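PDB 4F0L: amidohydrolase from Brucella melitensis biovar Abortus, which probably acts as a metal-dependent deaminase of the amidohydrolase family, holding an iron ion in the metal site of its barrel. Local coordinates for residues B[12-17]-B[50-55]; B[28-33]-B[43-48]; B[65-70]-B[126-131]; B[161-166]-B[209-214]. One frame throughout, in Å; residues are numbered along the deposited sequence.

Interaction 1 (B[12-17]-B[50-55]); sequences HFIHAR and DDERQS
Four backbone hydrogen bonds join the two strands as a parallel ladder, with donors drawn by turns from each side: Glu52 N to Phe13 O, His15 N to Glu52 O, Gln54 N to His15 O and Arg17 N to Gln54 O. The shortest is that of Gln54 N, 2.7 Å from His15 O. The first and last donors lie in the carbonyl plane of their acceptor, whereas His15 N sits 26° above that of Glu52. The pairing adds strand 52-54 at one border of the small mixed four-stranded sheet in the HutF-type N-terminal domain, beside strand 12-16. Among the side-chain packing contacts, Ile14 runs alongside the extended Glu52, CD1 3.5 Å from Glu52 OE1, while Ile14 CG2 meets Gln54 CG at 3.8 Å; Trp427 packs on the same three residues. His15 rests its CB 3.9 Å from Asp51 OD2, and its NE2 is hydrogen-bonded to Val45 O. Gln54 bends at chi2 (-75°), bringing NE2 to Glu52 OE2 in a weak bond of 3.1 Å. Glu52 OE2 also forms a salt bridge with Lys432, while Gln54 is hydrogen-bonded to Ser397 and Asp425. Just ahead of strand 52-54, Asp51 OD1 lies 3.3 Å from Phe13 CB, with carboxylate and ring 25° from coplanar, and Asp51 OD2 forms a salt bridge with Arg30.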
# COMPACT_ATOMS: atom_id res chain seq x y z
N HIS B 12 2.36 8.65 -36.18
CA HIS B 12 2.62 7.29 -35.64
C HIS B 12 1.36 6.74 -34.97
O HIS B 12 0.53 7.52 -34.48
CB HIS B 12 3.81 7.32 -34.63
N PHE B 13 1.16 5.41 -34.97
CA PHE B 13 -0.09 4.82 -34.48
C PHE B 13 0.13 3.76 -33.40
O PHE B 13 0.95 2.87 -33.58
CB PHE B 13 -0.88 4.20 -35.62
CG PHE B 13 -1.50 5.21 -36.54
CD1 PHE B 13 -2.75 5.73 -36.28
CD2 PHE B 13 -0.82 5.63 -37.68
CE1 PHE B 13 -3.33 6.67 -37.13
CE2 PHE B 13 -1.39 6.57 -38.54
CZ PHE B 13 -2.64 7.10 -38.26
N ILE B 14 -0.66 3.85 -32.32
CA ILE B 14 -0.73 2.80 -31.32
C ILE B 14 -2.08 2.11 -31.50
O ILE B 14 -3.11 2.77 -31.57
CB ILE B 14 -0.65 3.36 -29.87
CG1 ILE B 14 0.63 4.21 -29.59
CG2 ILE B 14 -0.81 2.26 -28.84
CD1 ILE B 14 1.94 3.54 -29.92
N HIS B 15 -2.10 0.79 -31.53
CA HIS B 15 -3.37 0.05 -31.54
C HIS B 15 -3.54 -0.66 -30.21
O HIS B 15 -2.67 -1.44 -29.81
CB HIS B 15 -3.44 -0.94 -32.72
CG HIS B 15 -4.77 -1.70 -32.81
ND1 HIS B 15 -5.03 -2.77 -32.04
CD2 HIS B 15 -5.91 -1.47 -33.58
CE1 HIS B 15 -6.27 -3.22 -32.32
NE2 HIS B 15 -6.81 -2.42 -33.26
N ALA B 16 -4.64 -0.38 -29.53
CA ALA B 16 -4.92 -0.93 -28.22
C ALA B 16 -6.08 -1.89 -28.30
O ALA B 16 -7.16 -1.52 -28.79
CB ALA B 16 -5.29 0.19 -27.27
N ARG B 17 -5.92 -3.08 -27.75
CA ARG B 17 -7.05 -4.01 -27.68
C ARG B 17 -8.18 -3.45 -26.84
O ARG B 17 -9.31 -3.64 -27.16
CB ARG B 17 -6.64 -5.36 -27.07
CG ARG B 17 -6.07 -6.35 -28.03
CD ARG B 17 -6.11 -7.76 -27.46
NE ARG B 17 -5.49 -8.68 -28.41
CZ ARG B 17 -4.18 -8.78 -28.63
NH1 ARG B 17 -3.30 -8.03 -27.94
NH2 ARG B 17 -3.74 -9.65 -29.55
N ASP B 50 1.73 -1.13 -39.68
CA ASP B 50 2.81 -0.46 -38.96
C ASP B 50 2.42 0.02 -37.55
O ASP B 50 3.24 0.65 -36.87
CB ASP B 50 3.32 0.71 -39.81
CG ASP B 50 3.97 0.24 -41.13
OD1 ASP B 50 4.62 -0.83 -41.12
OD2 ASP B 50 3.80 0.94 -42.15
N ASP B 51 1.21 -0.30 -37.09
CA ASP B 51 0.76 0.14 -35.76
C ASP B 51 1.55 -0.59 -34.68
O ASP B 51 1.82 -1.76 -34.81
CB ASP B 51 -0.70 -0.17 -35.54
CG ASP B 51 -1.62 0.62 -36.45
OD1 ASP B 51 -1.12 1.38 -37.30
OD2 ASP B 51 -2.85 0.51 -36.28
N GLU B 52 1.92 0.11 -33.63
CA GLU B 52 2.47 -0.52 -32.45
C GLU B 52 1.33 -1.06 -31.59
O GLU B 52 0.40 -0.33 -31.25
CB GLU B 52 3.27 0.47 -31.65
CG GLU B 52 3.96 -0.17 -30.47
CD GLU B 52 4.69 0.87 -29.65
OE1 GLU B 52 5.01 1.95 -30.19
OE2 GLU B 52 4.91 0.64 -28.46
N ARG B 53 1.40 -2.34 -31.26
CA ARG B 53 0.29 -3.04 -30.62
C ARG B 53 0.40 -3.03 -29.10
O ARG B 53 1.43 -3.36 -28.56
CB ARG B 53 0.26 -4.49 -31.09
CG ARG B 53 0.23 -4.61 -32.60
CD ARG B 53 -1.17 -4.82 -33.06
NE ARG B 53 -1.52 -6.23 -33.01
CZ ARG B 53 -1.45 -7.05 -34.05
NH1 ARG B 53 -1.07 -6.60 -35.25
NH2 ARG B 53 -1.77 -8.33 -33.88
N GLN B 54 -0.69 -2.67 -28.43
CA GLN B 54 -0.73 -2.72 -26.97
C GLN B 54 -2.04 -3.42 -26.54
O GLN B 54 -3.03 -3.44 -27.28
CB GLN B 54 -0.63 -1.29 -26.40
CG GLN B 54 0.67 -0.57 -26.75
CD GLN B 54 1.86 -1.06 -25.94
OE1 GLN B 54 1.70 -1.56 -24.83
NE2 GLN B 54 3.07 -0.89 -26.47
N SER B 55 -2.02 -4.02 -25.36
CA SER B 55 -3.20 -4.71 -24.83
C SER B 55 -4.18 -3.77 -24.19
O SER B 55 -5.36 -3.82 -24.52
CB SER B 55 -2.78 -5.79 -23.83
OG SER B 55 -1.94 -6.73 -24.49

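Interaction 2 (B[28-33]-B[43-48]); sequences NVRIGI and TGVLAG
Arg30 and Val45 cross at about a right angle, and this is the main side-chain meeting here. Arg30 leaves the strand with CG anti to the backbone N (chi1 -158°) and stays extended as far as NE, so Val45 CG2 lies across the aliphatic part of the chain, 3.7 Å from Arg30 CB and 4.1 Å from Arg30 CD. That methyl occupies the crowded position between the backbone N and the carbonyl carbon of Val45. Farther out, the guanidinium passes near Gly48, with Arg30 NE 4.0 Å from Gly48 N, but its polar partner is Asp51, by a salt bridge, and Phe13 makes a cation-pi contact with it. At the start of the strand Asn28 and Val29 both face Ala16, a G1 beta bulge, with Asn28 in the left-handed conformation (phi 56°). Asn28 directs its CB toward the loop, where it rests 3.3 Å from Val45 O. Its backbone carbonyl accepts a hydrogen bond from Val45 N, 3.0 Å from Asn28 O, almost perfectly straight at 175° and in the carbonyl plane. Val29 and Thr43 run side by side, touching lightly through Val29 CG2 and Thr43 CG2 at 4.2 Å, just where the chain leaves strand 37-42.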
# COMPACT_ATOMS: atom_id res chain seq x y z
N ASN B 28 -10.30 -2.31 -29.63
CA ASN B 28 -9.64 -2.21 -30.90
C ASN B 28 -9.51 -0.73 -31.32
O ASN B 28 -10.02 -0.32 -32.36
CB ASN B 28 -10.38 -3.06 -31.96
CG ASN B 28 -10.10 -4.55 -31.77
OD1 ASN B 28 -8.99 -4.93 -31.46
ND2 ASN B 28 -11.12 -5.38 -31.92
N VAL B 29 -8.81 0.02 -30.48
CA VAL B 29 -8.74 1.48 -30.57
C VAL B 29 -7.41 1.87 -31.23
O VAL B 29 -6.33 1.49 -30.76
CB VAL B 29 -8.84 2.10 -29.15
CG1 VAL B 29 -8.82 3.64 -29.17
CG2 VAL B 29 -10.12 1.64 -28.45
N ARG B 30 -7.50 2.60 -32.34
CA ARG B 30 -6.31 3.09 -33.01
C ARG B 30 -6.07 4.55 -32.61
O ARG B 30 -6.93 5.39 -32.82
CB ARG B 30 -6.52 2.98 -34.50
CG ARG B 30 -5.27 2.93 -35.29
CD ARG B 30 -5.54 2.31 -36.67
NE ARG B 30 -4.29 2.40 -37.40
CZ ARG B 30 -4.07 3.16 -38.47
NH1 ARG B 30 -5.03 3.88 -39.01
NH2 ARG B 30 -2.87 3.16 -39.02
N ILE B 31 -4.94 4.82 -31.96
CA ILE B 31 -4.63 6.17 -31.50
C ILE B 31 -3.54 6.72 -32.38
O ILE B 31 -2.45 6.16 -32.43
CB ILE B 31 -4.14 6.19 -30.05
CG1 ILE B 31 -5.15 5.51 -29.12
CG2 ILE B 31 -3.91 7.61 -29.59
CD1 ILE B 31 -4.58 5.29 -27.73
N GLY B 32 -3.84 7.81 -33.10
CA GLY B 32 -2.83 8.45 -33.97
C GLY B 32 -2.15 9.57 -33.20
O GLY B 32 -2.81 10.29 -32.47
N ILE B 33 -0.84 9.71 -33.40
CA ILE B 33 -0.01 10.70 -32.77
C ILE B 33 0.76 11.46 -33.82
O ILE B 33 1.30 10.85 -34.73
CB ILE B 33 1.05 10.03 -31.88
CG1 ILE B 33 0.39 9.16 -30.86
CG2 ILE B 33 1.95 11.06 -31.20
CD1 ILE B 33 1.41 8.14 -30.34
N THR B 43 -12.31 3.65 -33.08
CA THR B 43 -12.61 2.44 -32.30
C THR B 43 -13.16 1.33 -33.21
O THR B 43 -13.65 1.60 -34.30
CB THR B 43 -13.60 2.69 -31.17
OG1 THR B 43 -14.86 3.02 -31.72
CG2 THR B 43 -13.15 3.85 -30.26
N GLY B 44 -13.02 0.09 -32.77
CA GLY B 44 -13.49 -1.07 -33.51
C GLY B 44 -12.81 -1.26 -34.84
O GLY B 44 -13.48 -1.63 -35.80
N VAL B 45 -11.49 -1.03 -34.93
CA VAL B 45 -10.75 -1.18 -36.21
C VAL B 45 -9.59 -2.16 -36.03
O VAL B 45 -9.14 -2.38 -34.93
CB VAL B 45 -10.20 0.16 -36.79
CG1 VAL B 45 -11.34 1.08 -37.16
CG2 VAL B 45 -9.26 0.84 -35.81
N LEU B 46 -9.16 -2.79 -37.13
CA LEU B 46 -8.02 -3.70 -37.09
C LEU B 46 -6.77 -2.85 -37.04
O LEU B 46 -6.82 -1.68 -37.40
CB LEU B 46 -7.97 -4.58 -38.34
CG LEU B 46 -9.12 -5.56 -38.55
CD1 LEU B 46 -8.86 -6.31 -39.84
CD2 LEU B 46 -9.26 -6.54 -37.39
N ALA B 47 -5.68 -3.42 -36.50
CA ALA B 47 -4.38 -2.74 -36.47
C ALA B 47 -3.89 -2.59 -37.90
O ALA B 47 -3.97 -3.53 -38.67
CB ALA B 47 -3.37 -3.56 -35.66
N GLY B 48 -3.40 -1.41 -38.27
CA GLY B 48 -2.63 -1.28 -39.49
C GLY B 48 -1.32 -2.06 -39.37
O GLY B 48 -0.86 -2.35 -38.26

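Interaction 3 (B[65-70]-B[126-131]); sequences HSHAFQ and GEFHYL. With FE (Fe (III) ion), chain E.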
# COMPACT_ATOMS: atom_id res chain seq x y z
N HIS B 65 0.92 17.25 -7.01
CA HIS B 65 1.56 17.92 -5.84
C HIS B 65 2.75 17.12 -5.41
O HIS B 65 2.63 15.96 -4.99
CB HIS B 65 0.59 18.01 -4.68
CG HIS B 65 1.07 18.82 -3.52
ND1 HIS B 65 1.08 20.18 -3.55
CD2 HIS B 65 1.51 18.45 -2.26
CE1 HIS B 65 1.56 20.64 -2.37
NE2 HIS B 65 1.79 19.59 -1.57
N SER B 66 3.91 17.75 -5.56
CA SER B 66 5.21 17.18 -5.30
C SER B 66 6.15 18.23 -4.72
O SER B 66 6.14 19.38 -5.13
CB SER B 66 5.80 16.64 -6.60
OG SER B 66 7.19 16.42 -6.52
N HIS B 67 6.93 17.82 -3.73
CA HIS B 67 8.13 18.53 -3.31
C HIS B 67 9.30 17.67 -3.60
O HIS B 67 9.63 16.77 -2.80
CB HIS B 67 8.09 18.86 -1.82
CG HIS B 67 6.75 19.35 -1.37
ND1 HIS B 67 6.19 20.46 -1.86
CD2 HIS B 67 5.86 18.84 -0.45
CE1 HIS B 67 4.98 20.64 -1.27
NE2 HIS B 67 4.80 19.65 -0.41
N ALA B 68 9.97 17.95 -4.71
CA ALA B 68 10.93 17.01 -5.28
C ALA B 68 12.04 16.65 -4.30
O ALA B 68 12.42 15.50 -4.19
CB ALA B 68 11.52 17.52 -6.58
N PHE B 69 12.54 17.63 -3.55
CA PHE B 69 13.68 17.38 -2.65
C PHE B 69 13.40 16.36 -1.56
O PHE B 69 14.30 15.69 -1.11
CB PHE B 69 14.23 18.69 -2.04
CG PHE B 69 13.36 19.29 -0.97
CD1 PHE B 69 13.53 18.93 0.35
CD2 PHE B 69 12.38 20.23 -1.29
CE1 PHE B 69 12.73 19.50 1.34
CE2 PHE B 69 11.58 20.80 -0.32
CZ PHE B 69 11.75 20.43 1.00
N GLN B 70 12.13 16.24 -1.17
CA GLN B 70 11.74 15.33 -0.12
C GLN B 70 11.90 13.87 -0.54
O GLN B 70 11.98 12.98 0.33
CB GLN B 70 10.31 15.63 0.39
CG GLN B 70 10.24 17.00 1.09
CD GLN B 70 8.86 17.37 1.58
OE1 GLN B 70 7.97 16.56 1.61
NE2 GLN B 70 8.70 18.60 2.04
N GLY B 126 3.01 18.35 -10.87
CA GLY B 126 2.77 19.68 -10.30
C GLY B 126 3.74 19.92 -9.20
O GLY B 126 3.56 19.42 -8.10
N GLU B 127 4.83 20.59 -9.52
CA GLU B 127 5.92 20.80 -8.59
C GLU B 127 5.68 22.06 -7.76
O GLU B 127 5.80 23.17 -8.24
CB GLU B 127 7.26 20.91 -9.32
CG GLU B 127 8.47 20.97 -8.39
CD GLU B 127 8.63 19.75 -7.48
OE1 GLU B 127 8.32 18.61 -7.92
OE2 GLU B 127 9.08 19.94 -6.33
N PHE B 128 5.34 21.83 -6.51
CA PHE B 128 4.95 22.85 -5.55
C PHE B 128 6.28 23.21 -4.89
O PHE B 128 6.71 22.58 -3.90
CB PHE B 128 3.94 22.21 -4.58
CG PHE B 128 3.25 23.15 -3.64
CD1 PHE B 128 3.87 23.59 -2.48
CD2 PHE B 128 1.94 23.50 -3.84
CE1 PHE B 128 3.20 24.41 -1.56
CE2 PHE B 128 1.26 24.30 -2.94
CZ PHE B 128 1.89 24.76 -1.79
N HIS B 129 6.91 24.23 -5.47
CA HIS B 129 8.33 24.44 -5.34
C HIS B 129 8.69 25.57 -4.40
O HIS B 129 8.48 26.75 -4.74
CB HIS B 129 8.89 24.77 -6.72
CG HIS B 129 10.34 25.11 -6.71
ND1 HIS B 129 11.27 24.26 -6.26
CD2 HIS B 129 11.02 26.27 -7.09
CE1 HIS B 129 12.48 24.82 -6.37
NE2 HIS B 129 12.33 26.06 -6.88
N TYR B 130 9.22 25.24 -3.23
CA TYR B 130 9.55 26.30 -2.26
C TYR B 130 11.02 26.40 -1.85
O TYR B 130 11.36 27.22 -1.02
CB TYR B 130 8.65 26.23 -1.01
CG TYR B 130 8.65 24.96 -0.20
CD1 TYR B 130 9.63 24.69 0.74
CD2 TYR B 130 7.60 24.06 -0.31
CE1 TYR B 130 9.60 23.54 1.52
CE2 TYR B 130 7.55 22.91 0.48
CZ TYR B 130 8.54 22.66 1.38
OH TYR B 130 8.48 21.52 2.15
N LEU B 131 11.87 25.57 -2.43
CA LEU B 131 13.26 25.57 -2.09
C LEU B 131 13.96 26.51 -3.06
O LEU B 131 14.42 26.10 -4.14
CB LEU B 131 13.81 24.16 -2.18
CG LEU B 131 15.27 23.97 -1.83
CD1 LEU B 131 15.60 24.52 -0.46
CD2 LEU B 131 15.60 22.47 -1.98
FE FE E . 2.77 19.33 0.35
O HOH W 1 1.58 18.43 1.92
O HOH W 2 4.02 19.30 2.25
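His67 is the side chain to follow. From its CB the ring swings out beside the backbone N, chi1 -43°. CG is the first ring atom to meet Tyr130, whose CE2 lies over one face of the imidazole, offset toward the rim. ND1 then gives its proton to Phe128 O at 3.0 Å, the acceptor only 2° out of the ring plane, which fixes the ring's rotation and leaves the far nitrogen to the metal. CE1 brushes Phe128 CD1 at 3.4 Å, and at the tip NE2 binds the iron at 2.2 Å. His65 supplies the second nitrogen, His65 NE2 2.2 Å from the iron, while its CE1 edge stands over the face of Phe128, 3.2 Å from CD2. Glu127 ties down the turn after strand 56-66: OE1 accepts Ser66 OG at 2.8 Å, and OE2 takes Ala68 N at 2.7 Å on its syn lone pair. Tyr130 also receives the edge of the Phe69 ring on its own face. His241, Asp329 and two waters complete the coordination. The two histidines flanking Ser66 are the HxH motif at the end of the first barrel strand, the hallmark of the amidohydrolase metal site.

Interaction 4 (B[161-166]-B[209-214]); sequences LTLLPV and AVLGVA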
# COMPACT_ATOMS: atom_id res chain seq x y z
N LEU B 161 5.42 19.24 -17.05
CA LEU B 161 5.63 20.09 -15.86
C LEU B 161 4.60 21.22 -15.77
O LEU B 161 4.49 22.06 -16.67
CB LEU B 161 7.04 20.71 -15.90
CG LEU B 161 7.43 21.65 -14.75
CD1 LEU B 161 7.34 20.97 -13.38
CD2 LEU B 161 8.86 22.18 -14.99
N THR B 162 3.85 21.22 -14.69
CA THR B 162 3.20 22.40 -14.22
C THR B 162 3.97 22.88 -13.01
O THR B 162 3.91 22.30 -11.93
CB THR B 162 1.72 22.13 -13.88
OG1 THR B 162 1.04 21.75 -15.07
CG2 THR B 162 1.08 23.34 -13.27
N LEU B 163 4.69 23.97 -13.19
CA LEU B 163 5.58 24.48 -12.17
C LEU B 163 4.84 25.52 -11.35
O LEU B 163 4.23 26.43 -11.91
CB LEU B 163 6.83 25.09 -12.80
CG LEU B 163 7.87 25.75 -11.91
CD1 LEU B 163 8.58 24.70 -11.05
CD2 LEU B 163 8.85 26.49 -12.81
N LEU B 164 4.88 25.35 -10.03
CA LEU B 164 4.09 26.17 -9.11
C LEU B 164 5.03 26.75 -8.02
O LEU B 164 5.11 26.23 -6.90
CB LEU B 164 3.00 25.30 -8.48
CG LEU B 164 2.02 24.65 -9.47
CD1 LEU B 164 1.24 23.53 -8.77
CD2 LEU B 164 1.06 25.64 -10.13
N PRO B 165 5.79 27.78 -8.37
CA PRO B 165 6.68 28.38 -7.37
C PRO B 165 5.87 28.88 -6.19
O PRO B 165 4.83 29.53 -6.38
CB PRO B 165 7.32 29.55 -8.13
CG PRO B 165 7.25 29.14 -9.57
CD PRO B 165 5.90 28.49 -9.65
N VAL B 166 6.36 28.61 -4.99
CA VAL B 166 5.66 28.88 -3.76
C VAL B 166 6.00 30.27 -3.15
O VAL B 166 7.19 30.71 -3.06
CB VAL B 166 5.99 27.79 -2.72
CG1 VAL B 166 5.36 28.09 -1.35
CG2 VAL B 166 5.51 26.43 -3.23
N ALA B 209 4.41 23.07 -20.91
CA ALA B 209 4.65 23.50 -19.54
C ALA B 209 3.57 24.47 -19.18
O ALA B 209 3.10 25.24 -20.03
CB ALA B 209 6.01 24.15 -19.37
N VAL B 210 3.20 24.45 -17.90
CA VAL B 210 2.32 25.44 -17.35
C VAL B 210 3.01 26.09 -16.15
O VAL B 210 3.71 25.40 -15.40
CB VAL B 210 0.97 24.79 -16.94
CG1 VAL B 210 0.08 25.83 -16.24
CG2 VAL B 210 0.25 24.24 -18.18
N LEU B 211 2.86 27.40 -16.01
CA LEU B 211 3.44 28.13 -14.85
C LEU B 211 2.31 28.75 -14.07
O LEU B 211 1.59 29.63 -14.59
CB LEU B 211 4.43 29.22 -15.30
CG LEU B 211 5.10 30.11 -14.24
CD1 LEU B 211 5.95 29.26 -13.31
CD2 LEU B 211 5.93 31.23 -14.87
N GLY B 212 2.14 28.30 -12.82
CA GLY B 212 1.16 28.90 -11.92
C GLY B 212 1.86 29.46 -10.67
O GLY B 212 3.07 29.69 -10.70
N VAL B 213 1.10 29.67 -9.60
CA VAL B 213 1.65 30.15 -8.33
C VAL B 213 1.10 29.34 -7.16
O VAL B 213 0.01 28.75 -7.26
CB VAL B 213 1.34 31.65 -8.09
CG1 VAL B 213 1.84 32.51 -9.27
CG2 VAL B 213 -0.15 31.84 -7.85
N ALA B 214 1.88 29.27 -6.08
CA ALA B 214 1.55 28.43 -4.94
C ALA B 214 1.77 29.22 -3.64
O ALA B 214 2.81 29.09 -3.02
CB ALA B 214 2.38 27.15 -4.93
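The flat groups here are peptides; the puckered pyrrolidine of Pro165 is the one ring. Val210 N donates a hydrogen bond to Leu161 O at 3.0 Å in the carbonyl plane; Leu163 N and Gly212 N donate theirs nearly along the C=O axes of Val210 and Leu163. Ala214 N, by contrast, stands 37° above the carbonyl plane of Pro165, and its hydrogen bond to Pro165 O is more bent, 138° at the hydrogen. Between the Gly212 and Ala214 bonds the ladder skips a rung: proline has no N-H to offer, and Pro165 CD instead rests 3.2 Å from Gly212 O. The register nevertheless resumes unchanged, Val166 pairing with Ala214. Pro165 CD also meets Leu211 CD1 at 3.7 Å, the two side chains crossing at about a right angle, and helix 189-203 packs on both residues. Leu163 runs alongside Leu211, with Leu163 CD2 4.0 Å from Leu211 CD1. Thr162 lies beside Val210, its OG1 3.6 Å from Val210 CB but hydrogen-bonded to Met380 O and Arg124. Leu164 turns CD2 over the bare backbone of Gly212, 3.7 Å from its CA. At the far end Val166 CG2 touches Ala214 CB at 3.6 Å, and Phe128 packs on both. Two neighbouring parallel strands, joined through a helix on the outside, are the repeating beta-alpha-beta crossover of the TIM barrel, here its third and fourth strands, with the iron site near their C-terminal ends.

How the interactions relate
Two pairs of contacts sit in two parts of the fold. Interactions 1 and 2 have centres 7 Å apart in the small N-terminal sheet, where strands 12-16 and 29-34 are neighbours; residues 28-48 fall wholly between 17 and 50 along the chain, and the Arg30-Asp51 salt bridge ties the two contacts together. Interactions 3 and 4 follow later, centres 10 Å apart: strands 56-66, 122-129, 160-167 and 210-215 stand in that order in the barrel wall, the first carrying His65 of the iron site. Between interactions 1 and 3 the centres are 35 Å apart, yet strand 52-54 leads directly into strand 56-66, carrying the chain from the small domain to the metal site.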